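Long-range contacts in RagB/SusD family nutrient uptake outer membrane protein (PDB 7KV3), which probably binds glucose-containing glycans at the outer membrane surface as a SusD-family partner in nutrient uptake, and holds beta-D-glucopyranose units in this crystal: residues T105-G110 / Y495-Q500; A149-Y154 / V191-E196; Y279-A284 / N384-K389. All blocks are in the same frame, centred on the assembly; numbering follows the deposited sequence.

Contact 1: T105-G110 / Y495-Q500; sequences TNMIYG and YLPIPQ
Tyr109 carries its CG trans to the backbone N (chi1 -163°), and that torsion lays its ring against Pro499. CB of the proline stands over one face, 3.8 Å from the ring centroid and 20° off the normal, a CH-pi contact displaced toward the rim of the ring. CG of Pro499 presses closest at the same side, 3.4 Å from Tyr109 CD1. The far end of the tyrosine is tied down as well: its hydroxyl is hydrogen-bonded to Glu502, in the first turn of the helix that starts right after Pro499, while Lys113 makes a cation-pi contact with the ring. Two residues before the tyrosine, Met107 buries the most surface of any residue in the contact. Its CG lies 3.6 Å from the carbonyl O of Pro497, and bends at chi2 and chi3 curl the chain so that the methyl CE reaches CD1 of Leu496 at 3.9 Å. That same Pro497 O accepts a hydrogen bond from the indole NH of Trp162, so the buried carbonyl is satisfied from helix 137-162. The two segments are loops leading into helices 110-130 and 500-505, and they bring the N-terminal, TPR-like helical part of the SusD fold together with residues close to the C-terminus. No hydrogen bond runs directly between them; van der Waals packing does the work, with proline rings supplying much of the rigid surface. Ile108 adds a looser touch, its CD1 4.4 Å from Leu496 CD1, and Met97 of helix 92-98 touches both residues. At the more exposed end, the Thr105 methyl CG2 rests 3.9 Å from CB of Gln500, the two side chains running alongside each other, while the Gln500 amide turns away to donate through NE2 to Asp504.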
loop_
_atom_site.group_PDB
_atom_site.type_symbol
_atom_site.label_atom_id
_atom_site.label_comp_id
_atom_site.label_asym_id
_atom_site.label_seq_id
_atom_site.Cartn_x
_atom_site.Cartn_y
_atom_site.Cartn_z
ATOM N N THR A 105 -12.093 4.279 -20.598
ATOM C CA THR A 105 -12.437 3.001 -21.277
ATOM C C THR A 105 -11.285 2.000 -21.147
ATOM O O THR A 105 -11.493 0.839 -21.513
ATOM C CB THR A 105 -12.795 3.221 -22.753
ATOM O OG1 THR A 105 -11.732 3.952 -23.362
ATOM C CG2 THR A 105 -14.102 3.963 -22.941
ATOM N N ASN A 106 -10.143 2.415 -20.598
ATOM C CA ASN A 106 -8.955 1.538 -20.444
ATOM C C ASN A 106 -8.319 1.835 -19.085
ATOM O O ASN A 106 -7.160 2.324 -19.040
ATOM C CB ASN A 106 -8.028 1.745 -21.639
ATOM C CG ASN A 106 -7.143 0.558 -21.934
ATOM O OD1 ASN A 106 -7.087 -0.393 -21.157
ATOM N ND2 ASN A 106 -6.457 0.617 -23.062
ATOM N N MET A 107 -9.084 1.616 -18.018
ATOM C CA MET A 107 -8.731 2.083 -16.655
ATOM C C MET A 107 -8.687 0.884 -15.705
ATOM O O MET A 107 -9.189 -0.181 -16.068
ATOM C CB MET A 107 -9.730 3.134 -16.156
ATOM C CG MET A 107 -9.115 4.526 -16.072
ATOM S SD MET A 107 -7.732 4.646 -14.869
ATOM C CE MET A 107 -8.593 4.105 -13.398
ATOM N N ILE A 108 -8.038 1.052 -14.557
ATOM C CA ILE A 108 -8.086 0.065 -13.447
ATOM C C ILE A 108 -9.489 0.173 -12.845
ATOM O O ILE A 108 -9.826 1.200 -12.271
ATOM C CB ILE A 108 -6.942 0.276 -12.435
ATOM C CG1 ILE A 108 -6.953 1.665 -11.786
ATOM C CG2 ILE A 108 -5.612 -0.009 -13.123
ATOM C CD1 ILE A 108 -6.070 1.798 -10.578
ATOM N N TYR A 109 -10.297 -0.847 -13.036
ATOM C CA TYR A 109 -11.689 -0.902 -12.551
ATOM C C TYR A 109 -11.767 -1.837 -11.330
ATOM O O TYR A 109 -12.642 -1.652 -10.471
ATOM C CB TYR A 109 -12.553 -1.297 -13.757
ATOM C CG TYR A 109 -14.027 -1.046 -13.623
ATOM C CD1 TYR A 109 -14.539 -0.306 -12.574
ATOM C CD2 TYR A 109 -14.914 -1.566 -14.561
ATOM C CE1 TYR A 109 -15.899 -0.087 -12.464
ATOM C CE2 TYR A 109 -16.277 -1.361 -14.459
ATOM C CZ TYR A 109 -16.773 -0.617 -13.403
ATOM O OH TYR A 109 -18.114 -0.394 -13.273
ATOM N N GLY A 110 -10.878 -2.823 -11.242
ATOM C CA GLY A 110 -10.913 -3.833 -10.162
ATOM C C GLY A 110 -10.852 -3.191 -8.789
ATOM O O GLY A 110 -11.636 -3.561 -7.910
ATOM N N TYR A 495 -6.436 13.102 -9.984
ATOM C CA TYR A 495 -7.584 12.170 -9.896
ATOM C C TYR A 495 -7.781 11.475 -11.240
ATOM O O TYR A 495 -8.034 12.162 -12.243
ATOM C CB TYR A 495 -8.838 12.930 -9.493
ATOM C CG TYR A 495 -8.712 13.738 -8.227
ATOM C CD1 TYR A 495 -8.252 13.172 -7.049
ATOM C CD2 TYR A 495 -9.090 15.067 -8.202
ATOM C CE1 TYR A 495 -8.141 13.917 -5.883
ATOM C CE2 TYR A 495 -9.013 15.819 -7.042
ATOM C CZ TYR A 495 -8.545 15.241 -5.876
ATOM O OH TYR A 495 -8.446 15.989 -4.744
ATOM N N LEU A 496 -7.662 10.143 -11.249
ATOM C CA LEU A 496 -7.812 9.332 -12.476
ATOM C C LEU A 496 -9.221 9.498 -13.052
ATOM O O LEU A 496 -10.171 9.894 -12.363
ATOM C CB LEU A 496 -7.547 7.868 -12.149
ATOM C CG LEU A 496 -6.118 7.519 -11.744
ATOM C CD1 LEU A 496 -6.072 6.131 -11.141
ATOM C CD2 LEU A 496 -5.185 7.599 -12.939
ATOM N N PRO A 497 -9.378 9.198 -14.356
ATOM C CA PRO A 497 -10.693 9.080 -14.970
ATOM C C PRO A 497 -11.481 7.966 -14.285
ATOM O O PRO A 497 -10.942 6.877 -14.096
ATOM C CB PRO A 497 -10.414 8.697 -16.434
ATOM C CG PRO A 497 -8.973 9.126 -16.653
ATOM C CD PRO A 497 -8.299 8.924 -15.310
ATOM N N ILE A 498 -12.716 8.292 -13.905
ATOM C CA ILE A 498 -13.707 7.301 -13.403
ATOM C C ILE A 498 -13.983 6.330 -14.545
ATOM O O ILE A 498 -14.120 6.744 -15.687
ATOM C CB ILE A 498 -14.969 8.009 -12.879
ATOM C CG1 ILE A 498 -14.595 8.838 -11.656
ATOM C CG2 ILE A 498 -16.080 7.004 -12.580
ATOM C CD1 ILE A 498 -15.660 9.782 -11.187
ATOM N N PRO A 499 -13.972 5.012 -14.274
ATOM C CA PRO A 499 -14.264 4.003 -15.297
ATOM C C PRO A 499 -15.576 4.316 -16.054
ATOM O O PRO A 499 -16.565 4.702 -15.411
ATOM C CB PRO A 499 -14.386 2.694 -14.500
ATOM C CG PRO A 499 -13.696 2.942 -13.162
ATOM C CD PRO A 499 -13.703 4.439 -12.943
ATOM N N GLN A 500 -15.553 4.218 -17.386
ATOM C CA GLN A 500 -16.671 4.654 -18.288
ATOM C C GLN A 500 -17.978 3.952 -17.879
ATOM O O GLN A 500 -19.016 4.650 -17.800
ATOM C CB GLN A 500 -16.360 4.378 -19.764
ATOM C CG GLN A 500 -17.350 5.021 -20.736
ATOM C CD GLN A 500 -17.432 6.526 -20.596
ATOM O OE1 GLN A 500 -16.422 7.223 -20.542
ATOM N NE2 GLN A 500 -18.644 7.053 -20.526
#

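Contact 2: A149-Y154 / V191-E196; sequences ALRVFY and VTSLEE
Val152 and Leu194 interlock at the middle of this helix pair, and Val152 gives up more surface than any other residue here. Its CB points at the opposing helix, and its two methyls divide the partners between them. CG1, trans to the backbone N (chi1 179°), meets Leu194 CG at 3.9 Å; CG2 lies against Ser193 CB at 3.6 Å. Leu194 answers with a forked end: CD2 comes to 3.9 Å from Val152 CB, while CD1 lies farther out along CG1. The leucine side chain leaves its helix at an angle to the valine and only its end swings in, so the two branched groups pass slantwise across one another. Ala149, one turn before Val152, offers little more than its CA to Leu194 CD2, and a residue this small probably allows the close approach of the backbones, with Ala149 and Leu194 CA atoms 6.3 Å apart. Helices 137-162 and 183-200 run antiparallel, their local axes 9.4 Å apart and 157° between directions, as neighbouring helices do in the TPR-like helical array of SusD proteins. Ser193 faces Val152 with its CB, while its OG turns back to the carbonyl of Lys189 in its own helix. The Arg151 guanidinium comes up beside that hydroxyl with Ser193 OG near its plane, at the edge, but NH2 stays 3.9 Å away. Its firmer tie is through NH1 to Asn123, beyond these segments. All five touching residues are buried, yet no hydrogen bond or salt bridge joins the helices here; their polar groups look to other partners. Cohesion across this part of the interface probably comes mostly from dispersion and the exclusion of water, and rests mainly on the fit of Val152 between Leu194 and the CB of Ser193.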
loop_
_atom_site.group_PDB
_atom_site.type_symbol
_atom_site.label_atom_id
_atom_site.label_comp_id
_atom_site.label_asym_id
_atom_site.label_seq_id
_atom_site.Cartn_x
_atom_site.Cartn_y
_atom_site.Cartn_z
ATOM N N ALA A 149 -13.708 1.867 10.769
ATOM C CA ALA A 149 -12.278 2.058 10.406
ATOM C C ALA A 149 -12.019 1.446 9.031
ATOM O O ALA A 149 -11.366 2.111 8.197
ATOM C CB ALA A 149 -11.359 1.474 11.451
ATOM N N LEU A 150 -12.518 0.232 8.789
ATOM C CA LEU A 150 -12.380 -0.428 7.471
ATOM C C LEU A 150 -13.070 0.433 6.407
ATOM O O LEU A 150 -12.512 0.589 5.282
ATOM C CB LEU A 150 -12.989 -1.827 7.526
ATOM C CG LEU A 150 -12.131 -2.884 8.213
ATOM C CD1 LEU A 150 -12.952 -4.154 8.432
ATOM C CD2 LEU A 150 -10.884 -3.183 7.397
ATOM N N ARG A 151 -14.252 0.969 6.724
ATOM C CA ARG A 151 -15.025 1.734 5.721
ATOM C C ARG A 151 -14.186 2.928 5.274
ATOM O O ARG A 151 -14.161 3.209 4.070
ATOM C CB ARG A 151 -16.389 2.186 6.236
ATOM C CG ARG A 151 -17.265 2.752 5.132
ATOM C CD ARG A 151 -18.687 2.941 5.642
ATOM N NE ARG A 151 -18.740 3.996 6.629
ATOM C CZ ARG A 151 -19.746 4.220 7.469
ATOM N NH1 ARG A 151 -20.802 3.424 7.486
ATOM N NH2 ARG A 151 -19.668 5.225 8.323
ATOM N N VAL A 152 -13.553 3.620 6.210
ATOM C CA VAL A 152 -12.629 4.745 5.908
ATOM C C VAL A 152 -11.419 4.209 5.148
ATOM O O VAL A 152 -11.011 4.850 4.208
ATOM C CB VAL A 152 -12.228 5.548 7.155
ATOM C CG1 VAL A 152 -11.256 6.663 6.755
ATOM C CG2 VAL A 152 -13.457 6.131 7.844
ATOM N N PHE A 153 -10.897 3.042 5.500
ATOM C CA PHE A 153 -9.769 2.448 4.760
ATOM C C PHE A 153 -10.165 2.284 3.286
ATOM O O PHE A 153 -9.397 2.727 2.432
ATOM C CB PHE A 153 -9.308 1.126 5.356
ATOM C CG PHE A 153 -7.948 0.729 4.869
ATOM C CD1 PHE A 153 -6.810 1.244 5.474
ATOM C CD2 PHE A 153 -7.802 -0.145 3.812
ATOM C CE1 PHE A 153 -5.550 0.872 5.029
ATOM C CE2 PHE A 153 -6.543 -0.499 3.353
ATOM C CZ PHE A 153 -5.422 0.021 3.956
ATOM N N TYR A 154 -11.309 1.653 3.005
ATOM C CA TYR A 154 -11.798 1.398 1.628
ATOM C C TYR A 154 -12.056 2.733 0.912
ATOM O O TYR A 154 -11.756 2.850 -0.302
ATOM C CB TYR A 154 -13.046 0.514 1.650
ATOM C CG TYR A 154 -12.807 -0.882 2.166
ATOM C CD1 TYR A 154 -11.790 -1.663 1.648
ATOM C CD2 TYR A 154 -13.545 -1.402 3.212
ATOM C CE1 TYR A 154 -11.555 -2.946 2.112
ATOM C CE2 TYR A 154 -13.304 -2.672 3.711
ATOM C CZ TYR A 154 -12.315 -3.460 3.153
ATOM O OH TYR A 154 -12.048 -4.721 3.633
ATOM N N VAL A 191 -12.814 11.677 7.925
ATOM C CA VAL A 191 -12.043 12.044 9.137
ATOM C C VAL A 191 -13.014 12.108 10.329
ATOM O O VAL A 191 -12.591 11.737 11.448
ATOM C CB VAL A 191 -11.197 13.320 8.942
ATOM C CG1 VAL A 191 -12.022 14.592 9.052
ATOM C CG2 VAL A 191 -10.036 13.340 9.917
ATOM N N THR A 192 -14.266 12.523 10.104
ATOM C CA THR A 192 -15.331 12.528 11.144
ATOM C C THR A 192 -15.615 11.085 11.619
ATOM O O THR A 192 -15.741 10.891 12.819
ATOM C CB THR A 192 -16.574 13.285 10.655
ATOM O OG1 THR A 192 -16.210 14.659 10.499
ATOM C CG2 THR A 192 -17.734 13.207 11.624
ATOM N N SER A 193 -15.713 10.109 10.720
ATOM C CA SER A 193 -15.848 8.667 11.053
ATOM C C SER A 193 -14.699 8.149 11.938
ATOM O O SER A 193 -14.974 7.388 12.884
ATOM C CB SER A 193 -15.946 7.858 9.801
ATOM O OG SER A 193 -17.200 8.091 9.225
ATOM N N LEU A 194 -13.454 8.497 11.609
ATOM C CA LEU A 194 -12.259 8.083 12.379
ATOM C C LEU A 194 -12.329 8.660 13.793
ATOM O O LEU A 194 -12.045 7.904 14.742
ATOM C CB LEU A 194 -10.990 8.545 11.660
ATOM C CG LEU A 194 -10.599 7.746 10.419
ATOM C CD1 LEU A 194 -9.212 8.161 9.965
ATOM C CD2 LEU A 194 -10.674 6.241 10.645
ATOM N N GLU A 195 -12.653 9.954 13.914
ATOM C CA GLU A 195 -12.912 10.635 15.223
ATOM C C GLU A 195 -13.917 9.822 16.046
ATOM O O GLU A 195 -13.612 9.566 17.209
ATOM C CB GLU A 195 -13.412 12.071 15.039
ATOM C CG GLU A 195 -12.329 12.991 14.505
ATOM C CD GLU A 195 -12.757 14.390 14.099
ATOM O OE1 GLU A 195 -13.969 14.678 14.166
ATOM O OE2 GLU A 195 -11.866 15.186 13.720
ATOM N N GLU A 196 -15.033 9.398 15.449
ATOM C CA GLU A 196 -16.062 8.560 16.126
ATOM C C GLU A 196 -15.478 7.203 16.571
ATOM O O GLU A 196 -15.856 6.753 17.646
ATOM C CB GLU A 196 -17.300 8.401 15.246
ATOM C CG GLU A 196 -18.170 9.650 15.280
ATOM C CD GLU A 196 -19.105 9.862 14.093
ATOM O OE1 GLU A 196 -19.444 8.857 13.392
ATOM O OE2 GLU A 196 -19.487 11.040 13.861
#

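Contact 3: Y279-A284 / N384-K389; sequences YKDDNA and NNKDQK. With BGC (beta-D-glucopyranose), chain B.
Asp281 aims its carboxylate at the turn opposite, where OD2 accepts the backbone N-H of Asp387 at 3.0 Å. The bond is nearly straight at hydrogen (167°), though the donor stands 40° out of the carboxylate plane. The aspartate reaches this spot because CG sits between its own N and C (chi1 69°), with CB packed against the Asn384 carbonyl. A water accepts from Lys386 NZ, but its approach to Asp281 OD2 is suspiciously short. That lysine also forms a salt bridge with Asp387, whose OD2 lies only 4.0 Å from Asp281 OD2; the lysine's charge would probably ease the repulsion between the two carboxylates. Two beta turns face one another here, type II from Asp281 to Ala284 and type I from Asn385 to Gln388, in long loops of the SusD-family region. Their backbones are stitched by Asn283 N to Asp387 O, with the donor well above the carbonyl plane, and by Lys389 N to Ala284 O (2.9 Å), in the carbonyl plane. An alanine in place of Asp281 would remove the carboxylate and would probably leave Asp387 N without its acceptor and the turn freer to shift against its partner. On the outer side, the Asn283 and Lys389 side chains cross at a slant, the asparagine OD1 lying 3.3 Å from the lysine CG. Lys389 bends repeatedly past the amide, its NZ remaining 3.7 Å from that OD1. Its backbone O makes a weak hydrogen bond to O4 of a bound beta-D-glucopyranose and merely touches another, with Lys389 O 3.4 Å from ring atom O5.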
loop_
_atom_site.group_PDB
_atom_site.type_symbol
_atom_site.label_atom_id
_atom_site.label_comp_id
_atom_site.label_asym_id
_atom_site.label_seq_id
_atom_site.Cartn_x
_atom_site.Cartn_y
_atom_site.Cartn_z
ATOM N N TYR A 279 -1.687 -12.472 3.882
ATOM C CA TYR A 279 -1.715 -13.446 2.780
ATOM C C TYR A 279 -0.984 -14.682 3.283
ATOM O O TYR A 279 -0.024 -14.521 4.041
ATOM C CB TYR A 279 -1.059 -12.862 1.530
ATOM C CG TYR A 279 -1.809 -11.770 0.809
ATOM C CD1 TYR A 279 -2.914 -12.082 0.040
ATOM C CD2 TYR A 279 -1.359 -10.447 0.792
ATOM C CE1 TYR A 279 -3.574 -11.116 -0.705
ATOM C CE2 TYR A 279 -2.023 -9.460 0.070
ATOM C CZ TYR A 279 -3.133 -9.803 -0.695
ATOM O OH TYR A 279 -3.835 -8.891 -1.439
ATOM N N LYS A 280 -1.461 -15.866 2.928
ATOM C CA LYS A 280 -0.865 -17.138 3.402
ATOM C C LYS A 280 -0.726 -18.090 2.215
ATOM O O LYS A 280 -1.526 -17.984 1.280
ATOM C CB LYS A 280 -1.733 -17.751 4.500
ATOM C CG LYS A 280 -3.140 -18.080 4.043
ATOM C CD LYS A 280 -3.961 -18.912 5.021
ATOM C CE LYS A 280 -5.158 -19.534 4.322
ATOM N NZ LYS A 280 -5.992 -20.323 5.256
ATOM N N ASP A 281 0.270 -18.971 2.260
ATOM C CA ASP A 281 0.386 -20.130 1.346
ATOM C C ASP A 281 -0.168 -21.382 2.047
ATOM O O ASP A 281 -0.491 -22.341 1.339
ATOM C CB ASP A 281 1.822 -20.332 0.878
ATOM C CG ASP A 281 2.810 -20.790 1.939
ATOM O OD1 ASP A 281 2.745 -20.281 3.089
ATOM O OD2 ASP A 281 3.687 -21.625 1.593
ATOM N N ASP A 282 -0.299 -21.373 3.376
ATOM C CA ASP A 282 -0.643 -22.592 4.157
ATOM C C ASP A 282 -2.021 -23.087 3.708
ATOM O O ASP A 282 -3.003 -22.482 4.108
ATOM C CB ASP A 282 -0.619 -22.350 5.665
ATOM C CG ASP A 282 -0.731 -23.645 6.462
ATOM O OD1 ASP A 282 -0.723 -24.741 5.830
ATOM O OD2 ASP A 282 -0.818 -23.560 7.710
ATOM N N ASN A 283 -2.068 -24.104 2.842
ATOM C CA ASN A 283 -3.325 -24.708 2.319
ATOM C C ASN A 283 -4.171 -23.613 1.639
ATOM O O ASN A 283 -5.413 -23.684 1.686
ATOM C CB ASN A 283 -4.049 -25.489 3.432
ATOM C CG ASN A 283 -3.667 -26.956 3.442
ATOM O OD1 ASN A 283 -4.226 -27.738 2.686
ATOM N ND2 ASN A 283 -2.699 -27.342 4.259
ATOM N N ALA A 284 -3.524 -22.632 1.005
ATOM C CA ALA A 284 -4.207 -21.520 0.306
ATOM C C ALA A 284 -4.828 -22.057 -0.992
ATOM O O ALA A 284 -4.172 -22.861 -1.697
ATOM C CB ALA A 284 -3.225 -20.400 0.058
ATOM N N ASN A 384 8.030 -19.693 -0.550
ATOM C CA ASN A 384 7.001 -18.761 0.003
ATOM C C ASN A 384 5.619 -19.030 -0.617
ATOM O O ASN A 384 4.674 -18.337 -0.230
ATOM C CB ASN A 384 7.396 -17.289 -0.153
ATOM C CG ASN A 384 8.326 -16.756 0.922
ATOM O OD1 ASN A 384 8.723 -17.449 1.853
ATOM N ND2 ASN A 384 8.665 -15.493 0.814
ATOM N N ASN A 385 5.480 -20.017 -1.509
ATOM C CA ASN A 385 4.153 -20.557 -1.930
ATOM C C ASN A 385 4.114 -22.092 -1.835
ATOM O O ASN A 385 3.177 -22.665 -2.406
ATOM C CB ASN A 385 3.746 -20.098 -3.341
ATOM C CG ASN A 385 4.674 -20.586 -4.436
ATOM O OD1 ASN A 385 5.716 -21.177 -4.155
ATOM N ND2 ASN A 385 4.301 -20.342 -5.681
ATOM N N LYS A 386 5.029 -22.737 -1.093
ATOM C CA LYS A 386 5.219 -24.212 -1.166
ATOM C C LYS A 386 4.009 -24.950 -0.592
ATOM O O LYS A 386 3.746 -26.032 -1.099
ATOM C CB LYS A 386 6.519 -24.687 -0.508
ATOM C CG LYS A 386 6.596 -24.570 1.004
ATOM C CD LYS A 386 7.920 -25.051 1.569
ATOM C CE LYS A 386 7.895 -25.194 3.076
ATOM N NZ LYS A 386 7.542 -23.918 3.742
ATOM N N ASP A 387 3.284 -24.395 0.382
ATOM C CA ASP A 387 2.202 -25.133 1.097
ATOM C C ASP A 387 0.830 -24.894 0.444
ATOM O O ASP A 387 -0.157 -25.413 0.984
ATOM C CB ASP A 387 2.250 -24.824 2.600
ATOM C CG ASP A 387 3.468 -25.444 3.272
ATOM O OD1 ASP A 387 3.759 -26.614 2.966
ATOM O OD2 ASP A 387 4.138 -24.758 4.073
ATOM N N GLN A 388 0.753 -24.205 -0.697
ATOM C CA GLN A 388 -0.541 -23.833 -1.335
ATOM C C GLN A 388 -1.142 -25.066 -2.036
ATOM O O GLN A 388 -0.394 -26.023 -2.315
ATOM C CB GLN A 388 -0.359 -22.643 -2.285
ATOM C CG GLN A 388 0.321 -22.992 -3.604
ATOM C CD GLN A 388 -0.646 -23.370 -4.703
ATOM O OE1 GLN A 388 -1.622 -22.682 -4.942
ATOM N NE2 GLN A 388 -0.339 -24.430 -5.433
ATOM N N LYS A 389 -2.453 -25.053 -2.306
ATOM C CA LYS A 389 -3.173 -26.266 -2.785
ATOM C C LYS A 389 -3.966 -25.943 -4.049
ATOM O O LYS A 389 -4.744 -26.818 -4.490
ATOM C CB LYS A 389 -4.068 -26.837 -1.675
ATOM C CG LYS A 389 -3.309 -27.369 -0.468
ATOM C CD LYS A 389 -2.639 -28.708 -0.704
ATOM C CE LYS A 389 -1.207 -28.774 -0.211
ATOM N NZ LYS A 389 -1.139 -29.121 1.226
HETATM C C2 BGC B . -6.097 -25.530 -9.623
HETATM C C3 BGC B . -5.180 -26.348 -10.489
HETATM C C4 BGC B . -4.201 -27.133 -9.617
HETATM C C5 BGC B . -4.949 -27.979 -8.580
HETATM C C6 BGC B . -3.981 -28.719 -7.690
HETATM C C1 BGC B . -6.711 -26.417 -8.537
HETATM O O2 BGC B . -7.075 -24.881 -10.442
HETATM O O3 BGC B . -4.461 -25.441 -11.325
HETATM O O4 BGC B . -3.358 -27.962 -10.412
HETATM O O5 BGC B . -5.744 -27.123 -7.767
HETATM O O6 BGC B . -4.707 -29.740 -7.024
HETATM O O HOH W 1 5.744 -21.545 2.924
#

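The three contacts are well separated: centres lie about 24 Å apart for contacts 1 and 2, and about 32 Å from contact 3 to either of the others. Their nearest atoms stay about 10 or 11 Å apart, so none touches another. Contact 1 closes a loop of chain that encloses both others, and within it contact 2 closes before contact 3 opens. Contact 2 belongs wholly to the N-terminal family region, contact 3 to the SusD region, and contact 1 joins the two. Contact 3 borders the sugars: the side chain of Lys389 is about 5 Å from a bound beta-D-glucopyranose. The Ile108 side chain of contact 1 is about 12 Å from another.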